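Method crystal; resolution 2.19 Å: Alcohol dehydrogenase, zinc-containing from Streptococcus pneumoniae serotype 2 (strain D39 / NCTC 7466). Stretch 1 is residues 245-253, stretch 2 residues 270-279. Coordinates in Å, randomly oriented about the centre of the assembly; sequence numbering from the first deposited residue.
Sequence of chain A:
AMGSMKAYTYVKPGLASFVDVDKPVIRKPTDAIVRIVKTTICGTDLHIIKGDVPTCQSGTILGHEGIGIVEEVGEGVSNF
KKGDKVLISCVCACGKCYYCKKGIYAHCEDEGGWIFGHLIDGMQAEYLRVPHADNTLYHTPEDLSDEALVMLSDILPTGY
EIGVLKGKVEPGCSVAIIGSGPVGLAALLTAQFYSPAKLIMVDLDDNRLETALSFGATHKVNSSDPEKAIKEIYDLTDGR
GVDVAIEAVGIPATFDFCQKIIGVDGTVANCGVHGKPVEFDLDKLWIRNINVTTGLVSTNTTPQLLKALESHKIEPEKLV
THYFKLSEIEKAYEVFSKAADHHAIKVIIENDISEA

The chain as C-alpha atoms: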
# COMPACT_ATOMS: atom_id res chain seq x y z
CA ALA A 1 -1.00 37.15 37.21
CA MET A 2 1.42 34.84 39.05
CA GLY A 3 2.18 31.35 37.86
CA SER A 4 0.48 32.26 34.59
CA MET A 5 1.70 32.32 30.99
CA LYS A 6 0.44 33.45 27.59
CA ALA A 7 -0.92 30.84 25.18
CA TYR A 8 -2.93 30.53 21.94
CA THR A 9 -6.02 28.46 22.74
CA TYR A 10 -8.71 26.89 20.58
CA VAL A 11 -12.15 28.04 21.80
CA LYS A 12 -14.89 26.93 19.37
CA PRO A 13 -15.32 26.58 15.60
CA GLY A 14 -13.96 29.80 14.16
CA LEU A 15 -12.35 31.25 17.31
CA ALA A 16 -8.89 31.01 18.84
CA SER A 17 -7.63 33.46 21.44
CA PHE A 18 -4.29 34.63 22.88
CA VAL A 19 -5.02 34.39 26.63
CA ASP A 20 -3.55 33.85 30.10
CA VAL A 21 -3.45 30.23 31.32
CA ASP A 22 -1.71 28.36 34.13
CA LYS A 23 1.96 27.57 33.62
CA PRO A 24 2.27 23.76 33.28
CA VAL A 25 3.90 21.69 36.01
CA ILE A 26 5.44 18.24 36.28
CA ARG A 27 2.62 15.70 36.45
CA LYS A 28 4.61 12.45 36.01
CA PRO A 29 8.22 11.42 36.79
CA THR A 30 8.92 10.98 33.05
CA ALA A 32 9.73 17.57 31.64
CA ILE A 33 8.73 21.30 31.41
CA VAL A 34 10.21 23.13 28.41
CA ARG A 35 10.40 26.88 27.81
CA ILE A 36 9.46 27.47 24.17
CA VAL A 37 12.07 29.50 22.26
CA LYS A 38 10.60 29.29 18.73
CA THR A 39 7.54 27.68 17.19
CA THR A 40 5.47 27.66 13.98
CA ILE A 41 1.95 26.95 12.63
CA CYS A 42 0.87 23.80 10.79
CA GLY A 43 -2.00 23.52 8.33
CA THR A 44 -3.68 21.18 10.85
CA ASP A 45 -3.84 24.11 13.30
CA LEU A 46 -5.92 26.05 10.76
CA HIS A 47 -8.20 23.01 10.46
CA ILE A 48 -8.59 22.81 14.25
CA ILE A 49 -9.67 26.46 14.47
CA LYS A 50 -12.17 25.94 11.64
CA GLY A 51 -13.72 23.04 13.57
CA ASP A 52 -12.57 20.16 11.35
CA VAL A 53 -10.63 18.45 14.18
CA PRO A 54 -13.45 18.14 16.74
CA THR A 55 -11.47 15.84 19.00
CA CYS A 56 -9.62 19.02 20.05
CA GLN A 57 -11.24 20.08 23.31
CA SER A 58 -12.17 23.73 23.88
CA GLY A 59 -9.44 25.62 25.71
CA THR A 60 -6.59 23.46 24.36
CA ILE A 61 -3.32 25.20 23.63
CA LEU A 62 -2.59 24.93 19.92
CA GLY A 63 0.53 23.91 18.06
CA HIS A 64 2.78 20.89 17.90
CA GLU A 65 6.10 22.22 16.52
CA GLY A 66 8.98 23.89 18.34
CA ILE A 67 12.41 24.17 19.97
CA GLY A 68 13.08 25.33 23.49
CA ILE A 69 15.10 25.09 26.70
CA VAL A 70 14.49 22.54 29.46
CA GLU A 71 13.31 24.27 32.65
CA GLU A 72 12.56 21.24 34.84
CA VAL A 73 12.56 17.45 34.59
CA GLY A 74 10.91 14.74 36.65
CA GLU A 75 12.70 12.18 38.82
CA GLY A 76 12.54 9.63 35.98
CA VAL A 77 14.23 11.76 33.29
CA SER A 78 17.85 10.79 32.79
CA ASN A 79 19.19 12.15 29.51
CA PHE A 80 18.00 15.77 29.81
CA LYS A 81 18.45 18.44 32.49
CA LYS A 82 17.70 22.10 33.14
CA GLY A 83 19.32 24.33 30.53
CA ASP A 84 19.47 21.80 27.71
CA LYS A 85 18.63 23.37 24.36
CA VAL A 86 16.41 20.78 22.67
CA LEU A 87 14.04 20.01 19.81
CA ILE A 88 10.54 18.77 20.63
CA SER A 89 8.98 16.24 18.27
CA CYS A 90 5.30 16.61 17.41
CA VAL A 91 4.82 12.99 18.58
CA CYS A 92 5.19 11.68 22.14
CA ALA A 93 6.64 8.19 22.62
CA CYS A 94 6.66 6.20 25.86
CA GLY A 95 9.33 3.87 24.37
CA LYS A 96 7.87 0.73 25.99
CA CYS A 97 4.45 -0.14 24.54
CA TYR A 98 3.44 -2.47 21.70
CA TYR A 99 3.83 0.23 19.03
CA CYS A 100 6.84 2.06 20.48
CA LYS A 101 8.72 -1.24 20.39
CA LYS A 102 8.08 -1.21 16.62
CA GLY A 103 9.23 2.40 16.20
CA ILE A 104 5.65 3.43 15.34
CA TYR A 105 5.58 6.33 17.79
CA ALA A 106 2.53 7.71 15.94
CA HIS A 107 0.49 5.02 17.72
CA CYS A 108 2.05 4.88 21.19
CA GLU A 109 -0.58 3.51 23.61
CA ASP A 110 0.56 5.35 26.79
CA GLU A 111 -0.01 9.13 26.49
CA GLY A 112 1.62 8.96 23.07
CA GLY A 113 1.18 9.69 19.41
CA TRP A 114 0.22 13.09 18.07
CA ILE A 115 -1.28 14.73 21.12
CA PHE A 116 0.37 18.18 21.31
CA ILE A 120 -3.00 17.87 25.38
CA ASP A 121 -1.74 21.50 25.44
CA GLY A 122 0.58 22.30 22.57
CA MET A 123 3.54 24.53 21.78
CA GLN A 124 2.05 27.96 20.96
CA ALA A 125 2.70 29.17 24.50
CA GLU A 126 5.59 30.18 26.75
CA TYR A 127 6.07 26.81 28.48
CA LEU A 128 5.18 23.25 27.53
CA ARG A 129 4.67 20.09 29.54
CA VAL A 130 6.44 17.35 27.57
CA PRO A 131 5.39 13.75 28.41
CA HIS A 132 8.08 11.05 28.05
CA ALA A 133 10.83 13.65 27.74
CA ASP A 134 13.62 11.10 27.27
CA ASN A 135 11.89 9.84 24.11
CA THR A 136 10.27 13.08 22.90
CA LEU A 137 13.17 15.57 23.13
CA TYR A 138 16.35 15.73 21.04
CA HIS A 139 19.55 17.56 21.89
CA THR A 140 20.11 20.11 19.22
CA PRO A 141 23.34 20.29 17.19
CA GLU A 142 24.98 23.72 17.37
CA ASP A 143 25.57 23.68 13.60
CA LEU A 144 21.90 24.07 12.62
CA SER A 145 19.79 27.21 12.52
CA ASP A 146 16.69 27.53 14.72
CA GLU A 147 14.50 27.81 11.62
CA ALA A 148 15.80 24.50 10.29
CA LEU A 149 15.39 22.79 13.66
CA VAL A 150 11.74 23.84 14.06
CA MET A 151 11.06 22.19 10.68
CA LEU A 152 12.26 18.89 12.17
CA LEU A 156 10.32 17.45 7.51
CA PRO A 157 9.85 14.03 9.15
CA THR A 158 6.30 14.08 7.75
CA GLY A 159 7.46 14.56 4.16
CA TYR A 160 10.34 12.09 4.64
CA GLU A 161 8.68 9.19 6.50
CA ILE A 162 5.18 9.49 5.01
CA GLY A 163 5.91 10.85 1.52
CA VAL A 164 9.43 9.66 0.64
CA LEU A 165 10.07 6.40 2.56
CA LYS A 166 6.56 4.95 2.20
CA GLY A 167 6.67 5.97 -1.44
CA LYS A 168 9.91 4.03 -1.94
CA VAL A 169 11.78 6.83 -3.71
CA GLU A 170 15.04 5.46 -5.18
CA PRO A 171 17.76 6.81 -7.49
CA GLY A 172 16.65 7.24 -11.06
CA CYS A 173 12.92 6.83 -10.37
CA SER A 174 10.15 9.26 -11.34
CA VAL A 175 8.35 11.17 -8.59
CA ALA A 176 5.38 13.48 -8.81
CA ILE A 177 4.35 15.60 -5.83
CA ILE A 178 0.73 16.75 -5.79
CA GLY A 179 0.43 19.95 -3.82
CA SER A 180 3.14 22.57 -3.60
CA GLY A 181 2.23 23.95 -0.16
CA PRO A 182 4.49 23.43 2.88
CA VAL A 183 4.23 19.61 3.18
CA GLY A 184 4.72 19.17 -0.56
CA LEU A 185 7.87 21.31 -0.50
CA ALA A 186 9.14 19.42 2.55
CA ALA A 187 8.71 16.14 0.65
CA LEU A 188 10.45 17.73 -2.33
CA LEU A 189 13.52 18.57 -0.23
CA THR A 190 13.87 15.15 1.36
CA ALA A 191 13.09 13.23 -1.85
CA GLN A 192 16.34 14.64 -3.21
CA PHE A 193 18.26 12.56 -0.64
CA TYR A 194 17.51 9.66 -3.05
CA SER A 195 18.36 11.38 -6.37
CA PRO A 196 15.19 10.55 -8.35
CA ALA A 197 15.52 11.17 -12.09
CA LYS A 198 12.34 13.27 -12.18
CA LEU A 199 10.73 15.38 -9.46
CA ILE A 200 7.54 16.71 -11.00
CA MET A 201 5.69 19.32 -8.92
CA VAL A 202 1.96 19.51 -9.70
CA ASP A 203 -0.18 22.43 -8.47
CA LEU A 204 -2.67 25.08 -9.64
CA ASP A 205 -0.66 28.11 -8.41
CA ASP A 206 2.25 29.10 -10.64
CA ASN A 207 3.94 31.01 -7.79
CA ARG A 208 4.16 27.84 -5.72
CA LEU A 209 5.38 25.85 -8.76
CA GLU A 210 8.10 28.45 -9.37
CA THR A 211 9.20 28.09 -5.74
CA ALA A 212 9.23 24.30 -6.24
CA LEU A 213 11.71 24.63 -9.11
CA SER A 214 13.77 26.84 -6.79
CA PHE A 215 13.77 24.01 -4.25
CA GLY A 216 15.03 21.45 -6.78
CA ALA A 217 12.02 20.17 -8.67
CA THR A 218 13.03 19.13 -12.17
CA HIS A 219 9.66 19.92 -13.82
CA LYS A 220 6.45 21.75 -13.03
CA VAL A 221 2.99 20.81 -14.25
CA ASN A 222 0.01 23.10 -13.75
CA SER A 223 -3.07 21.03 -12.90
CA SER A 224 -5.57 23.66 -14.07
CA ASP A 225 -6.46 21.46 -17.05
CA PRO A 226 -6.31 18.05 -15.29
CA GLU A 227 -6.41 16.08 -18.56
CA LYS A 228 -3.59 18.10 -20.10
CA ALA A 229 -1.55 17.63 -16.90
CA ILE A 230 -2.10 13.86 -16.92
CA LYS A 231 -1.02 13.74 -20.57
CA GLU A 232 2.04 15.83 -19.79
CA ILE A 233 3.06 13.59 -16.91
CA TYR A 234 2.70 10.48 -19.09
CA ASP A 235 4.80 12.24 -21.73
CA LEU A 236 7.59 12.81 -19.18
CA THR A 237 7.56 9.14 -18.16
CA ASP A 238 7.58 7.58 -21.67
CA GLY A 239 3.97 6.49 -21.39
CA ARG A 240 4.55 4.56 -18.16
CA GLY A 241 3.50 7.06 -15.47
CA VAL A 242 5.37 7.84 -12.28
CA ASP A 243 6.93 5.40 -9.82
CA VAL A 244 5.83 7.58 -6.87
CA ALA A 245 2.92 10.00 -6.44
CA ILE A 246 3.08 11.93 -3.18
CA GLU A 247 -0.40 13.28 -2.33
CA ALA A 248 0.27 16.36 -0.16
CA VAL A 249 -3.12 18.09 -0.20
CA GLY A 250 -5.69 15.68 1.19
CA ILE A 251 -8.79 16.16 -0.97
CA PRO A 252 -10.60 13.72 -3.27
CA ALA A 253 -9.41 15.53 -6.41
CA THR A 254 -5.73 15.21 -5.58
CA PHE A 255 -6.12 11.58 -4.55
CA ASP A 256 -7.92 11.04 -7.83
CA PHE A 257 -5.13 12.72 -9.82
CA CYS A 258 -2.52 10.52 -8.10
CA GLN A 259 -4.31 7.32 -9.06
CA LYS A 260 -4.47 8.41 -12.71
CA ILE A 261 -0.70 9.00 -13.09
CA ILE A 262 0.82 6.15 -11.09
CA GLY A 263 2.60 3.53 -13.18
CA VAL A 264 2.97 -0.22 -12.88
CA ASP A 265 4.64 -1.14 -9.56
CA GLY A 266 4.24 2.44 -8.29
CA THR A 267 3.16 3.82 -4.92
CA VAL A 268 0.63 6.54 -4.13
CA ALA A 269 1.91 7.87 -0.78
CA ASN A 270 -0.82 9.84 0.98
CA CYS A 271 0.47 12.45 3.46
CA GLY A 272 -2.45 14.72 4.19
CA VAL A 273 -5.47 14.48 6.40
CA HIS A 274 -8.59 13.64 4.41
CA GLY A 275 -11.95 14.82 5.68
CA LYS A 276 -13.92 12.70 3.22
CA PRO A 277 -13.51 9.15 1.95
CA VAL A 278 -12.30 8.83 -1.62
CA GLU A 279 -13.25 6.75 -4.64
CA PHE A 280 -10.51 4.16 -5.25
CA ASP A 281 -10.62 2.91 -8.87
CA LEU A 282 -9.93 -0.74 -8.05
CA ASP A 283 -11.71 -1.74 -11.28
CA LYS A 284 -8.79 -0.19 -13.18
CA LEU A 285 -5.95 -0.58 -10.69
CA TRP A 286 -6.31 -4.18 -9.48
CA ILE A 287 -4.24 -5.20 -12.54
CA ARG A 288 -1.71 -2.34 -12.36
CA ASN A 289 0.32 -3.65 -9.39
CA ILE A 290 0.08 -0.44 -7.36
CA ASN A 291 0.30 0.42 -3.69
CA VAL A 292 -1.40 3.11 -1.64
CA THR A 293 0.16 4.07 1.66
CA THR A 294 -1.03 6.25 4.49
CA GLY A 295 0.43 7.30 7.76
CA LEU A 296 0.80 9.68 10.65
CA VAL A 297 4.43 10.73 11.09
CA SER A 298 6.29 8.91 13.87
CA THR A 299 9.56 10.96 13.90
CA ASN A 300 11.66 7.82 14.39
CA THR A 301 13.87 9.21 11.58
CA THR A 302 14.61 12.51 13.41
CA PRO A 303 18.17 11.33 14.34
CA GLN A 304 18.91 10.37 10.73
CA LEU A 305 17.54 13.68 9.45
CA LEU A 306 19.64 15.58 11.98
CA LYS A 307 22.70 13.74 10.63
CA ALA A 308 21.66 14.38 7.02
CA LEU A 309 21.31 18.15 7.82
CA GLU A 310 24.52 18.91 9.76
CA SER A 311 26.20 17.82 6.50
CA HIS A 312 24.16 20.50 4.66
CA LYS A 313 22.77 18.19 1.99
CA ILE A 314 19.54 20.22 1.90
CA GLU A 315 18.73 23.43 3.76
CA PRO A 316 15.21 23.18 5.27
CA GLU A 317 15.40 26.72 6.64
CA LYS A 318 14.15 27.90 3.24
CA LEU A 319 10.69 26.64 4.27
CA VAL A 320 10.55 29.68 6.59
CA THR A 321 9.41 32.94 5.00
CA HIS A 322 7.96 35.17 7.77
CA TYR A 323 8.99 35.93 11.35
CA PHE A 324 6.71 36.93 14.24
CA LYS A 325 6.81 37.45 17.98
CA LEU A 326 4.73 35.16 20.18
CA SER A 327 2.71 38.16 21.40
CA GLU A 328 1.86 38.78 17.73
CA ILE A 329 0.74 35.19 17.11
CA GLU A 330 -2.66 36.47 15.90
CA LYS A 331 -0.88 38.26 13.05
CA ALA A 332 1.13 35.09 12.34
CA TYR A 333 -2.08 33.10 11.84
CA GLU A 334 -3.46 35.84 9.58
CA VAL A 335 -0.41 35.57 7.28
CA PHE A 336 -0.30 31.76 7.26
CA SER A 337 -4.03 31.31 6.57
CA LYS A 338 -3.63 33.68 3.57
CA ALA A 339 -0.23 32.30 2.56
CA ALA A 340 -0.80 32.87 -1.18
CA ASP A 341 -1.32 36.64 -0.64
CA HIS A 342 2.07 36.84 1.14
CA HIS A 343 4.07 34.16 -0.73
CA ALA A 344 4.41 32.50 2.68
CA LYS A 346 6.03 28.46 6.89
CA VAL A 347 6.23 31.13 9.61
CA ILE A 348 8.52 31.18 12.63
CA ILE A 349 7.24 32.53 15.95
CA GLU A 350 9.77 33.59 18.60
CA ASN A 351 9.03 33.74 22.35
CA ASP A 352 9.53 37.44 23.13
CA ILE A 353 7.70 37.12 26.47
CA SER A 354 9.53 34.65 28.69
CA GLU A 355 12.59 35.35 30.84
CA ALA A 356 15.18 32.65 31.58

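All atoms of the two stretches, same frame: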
# COMPACT_ATOMS: atom_id res chain seq x y z
N ALA A 245 3.78 8.82 -6.48
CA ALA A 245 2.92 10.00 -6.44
C ALA A 245 2.68 10.34 -4.98
O ALA A 245 2.06 9.56 -4.25
CB ALA A 245 1.59 9.77 -7.19
N ILE A 246 3.21 11.47 -4.55
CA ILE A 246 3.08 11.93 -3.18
C ILE A 246 1.91 12.90 -3.13
O ILE A 246 1.98 14.00 -3.70
CB ILE A 246 4.38 12.60 -2.70
CG1 ILE A 246 5.55 11.61 -2.76
CG2 ILE A 246 4.19 13.20 -1.31
CD1 ILE A 246 6.92 12.25 -2.54
N GLU A 247 0.82 12.48 -2.48
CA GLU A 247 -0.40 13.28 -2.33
C GLU A 247 -0.24 14.15 -1.08
O GLU A 247 -0.34 13.65 0.04
CB GLU A 247 -1.62 12.36 -2.21
CG GLU A 247 -2.98 12.98 -2.58
CD GLU A 247 -3.54 13.95 -1.52
OE1 GLU A 247 -2.97 14.08 -0.42
OE2 GLU A 247 -4.57 14.57 -1.80
N ALA A 248 0.02 15.44 -1.27
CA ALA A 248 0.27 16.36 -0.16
C ALA A 248 -0.79 17.44 -0.08
O ALA A 248 -0.49 18.60 0.21
CB ALA A 248 1.66 16.99 -0.27
N VAL A 249 -2.05 17.10 -0.33
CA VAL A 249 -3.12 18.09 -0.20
C VAL A 249 -4.26 17.53 0.64
O VAL A 249 -4.78 18.22 1.53
CB VAL A 249 -3.65 18.55 -1.57
CG1 VAL A 249 -4.79 19.54 -1.38
CG2 VAL A 249 -2.54 19.23 -2.33
N GLY A 250 -4.68 16.30 0.36
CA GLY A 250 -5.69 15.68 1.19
C GLY A 250 -7.13 15.94 0.77
O GLY A 250 -8.00 16.03 1.63
N ILE A 251 -7.40 16.07 -0.52
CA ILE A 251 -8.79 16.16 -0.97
C ILE A 251 -9.03 15.09 -2.02
O ILE A 251 -8.07 14.52 -2.59
CB ILE A 251 -9.13 17.57 -1.52
CG1 ILE A 251 -8.27 17.90 -2.75
CG2 ILE A 251 -9.02 18.64 -0.42
CD1 ILE A 251 -8.85 19.02 -3.59
N PRO A 252 -10.30 14.76 -2.27
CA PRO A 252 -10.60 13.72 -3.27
C PRO A 252 -10.01 13.99 -4.64
O PRO A 252 -9.64 13.04 -5.34
CB PRO A 252 -12.13 13.72 -3.31
CG PRO A 252 -12.54 14.19 -1.94
CD PRO A 252 -11.49 15.19 -1.53
N ALA A 253 -9.92 15.26 -5.06
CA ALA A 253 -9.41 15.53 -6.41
C ALA A 253 -7.94 15.17 -6.52
O ALA A 253 -7.51 14.56 -7.50
CB ALA A 253 -9.64 16.99 -6.79
N ASN A 270 0.01 8.79 0.42
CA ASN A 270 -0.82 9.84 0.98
C ASN A 270 -0.14 10.43 2.22
O ASN A 270 0.25 9.69 3.12
CB ASN A 270 -2.20 9.30 1.36
CG ASN A 270 -3.08 10.38 1.99
OD1 ASN A 270 -3.74 11.13 1.29
ND2 ASN A 270 -3.06 10.45 3.32
N CYS A 271 -0.02 11.76 2.27
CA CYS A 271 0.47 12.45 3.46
C CYS A 271 -0.62 13.17 4.23
O CYS A 271 -0.60 13.15 5.46
CB CYS A 271 1.53 13.49 3.11
SG CYS A 271 2.77 12.91 2.00
N GLY A 272 -1.55 13.81 3.53
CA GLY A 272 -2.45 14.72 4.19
C GLY A 272 -3.58 14.04 4.92
O GLY A 272 -3.92 12.88 4.69
N VAL A 273 -4.16 14.81 5.84
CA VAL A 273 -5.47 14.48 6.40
C VAL A 273 -6.53 14.58 5.32
O VAL A 273 -6.55 15.52 4.51
CB VAL A 273 -5.79 15.45 7.55
CG1 VAL A 273 -7.00 14.97 8.31
CG2 VAL A 273 -4.57 15.60 8.45
N HIS A 274 -7.41 13.59 5.27
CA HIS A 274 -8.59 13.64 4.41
C HIS A 274 -9.82 13.76 5.30
O HIS A 274 -9.91 13.10 6.34
CB HIS A 274 -8.68 12.41 3.51
CG HIS A 274 -7.69 12.40 2.39
ND1 HIS A 274 -8.04 12.62 1.08
CD2 HIS A 274 -6.34 12.20 2.39
CE1 HIS A 274 -6.97 12.55 0.31
NE2 HIS A 274 -5.92 12.30 1.09
N GLY A 275 -10.74 14.63 4.91
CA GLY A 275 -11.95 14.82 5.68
C GLY A 275 -13.12 14.06 5.09
O GLY A 275 -14.18 13.95 5.72
N LYS A 276 -12.93 13.53 3.89
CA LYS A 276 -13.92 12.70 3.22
C LYS A 276 -13.27 11.41 2.75
O LYS A 276 -12.07 11.39 2.47
CB LYS A 276 -14.54 13.40 2.01
CG LYS A 276 -15.55 14.49 2.35
CD LYS A 276 -16.56 14.65 1.21
CE LYS A 276 -15.90 14.97 -0.12
NZ LYS A 276 -15.05 16.20 -0.06
N PRO A 277 -14.04 10.33 2.63
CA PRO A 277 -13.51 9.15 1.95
C PRO A 277 -13.36 9.44 0.46
O PRO A 277 -13.89 10.43 -0.06
CB PRO A 277 -14.58 8.07 2.20
CG PRO A 277 -15.84 8.84 2.40
CD PRO A 277 -15.44 10.16 3.06
N VAL A 278 -12.59 8.59 -0.21
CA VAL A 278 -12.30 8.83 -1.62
C VAL A 278 -12.72 7.61 -2.42
O VAL A 278 -12.89 6.51 -1.89
CB VAL A 278 -10.82 9.17 -1.84
CG1 VAL A 278 -10.46 10.50 -1.14
CG2 VAL A 278 -9.93 8.01 -1.35
N GLU A 279 -12.92 7.83 -3.72
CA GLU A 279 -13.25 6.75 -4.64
C GLU A 279 -11.95 6.15 -5.19
O GLU A 279 -11.21 6.81 -5.94
CB GLU A 279 -14.16 7.22 -5.77
CG GLU A 279 -14.51 6.09 -6.74
CD GLU A 279 -15.87 6.25 -7.39
OE1 GLU A 279 -15.96 6.18 -8.63
OE2 GLU A 279 -16.86 6.44 -6.65

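How do the two backbones meet? Stretch 1 leaves a strand at Glu-247, and there it pairs with Asn-270 in a parallel bridge, their CA atoms 4.8 Å apart. One hydrogen bond joins the stretches: Cys-271 N donates to Glu-247 O at 2.9 Å and a nearly straight 164°. Beyond this point both chains turn into loops that stay close, with Gly-250 CA 4.5 Å from Gly-272 CA.

Why does glycine suit position 250? Its backbone angles, 88/34, would jam a CB against the preceding carbonyl, and that CB would also lie 2.2 Å from Val-273 O, a clash. Without one, Gly-250 CA can approach Val-273 O to 3.4 Å in a CA-H...O contact. Gly-250 CA also sits over one face of the His-274 ring, 3.5 Å from its centroid and 17° off the normal, a CH-pi contact.

What do the polar side chains at the bridge do? Glu-247 folds back on its own stretch: OE1 accepts from Val-249 N at 3.2 Å, and its carboxylate also takes up Gly-250 N. On the same face of the sheet, Asn-270 serves stretch 2, its ND2 donating to Gly-272 O at 2.9 Å while its OD1 receives a very short bond of 2.5 Å from His-274 NE2. Glu-247 OE1 and Asn-270 OD1 come within 3.5 Å, but both are acceptors, so no hydrogen bond links them.

Where do apolar groups pack? At one end, Ile-246 CG2 touches Cys-271 SG at 3.6 Å. At the other, Pro-252, at the start of a helix, meets Val-278, with Pro-252 CB 4.2 Å from Val-278 CG1. Lys-276 reaches the same proline, its NZ 3.7 Å from Pro-252 CG, a contact of proximity without a hydrogen bond.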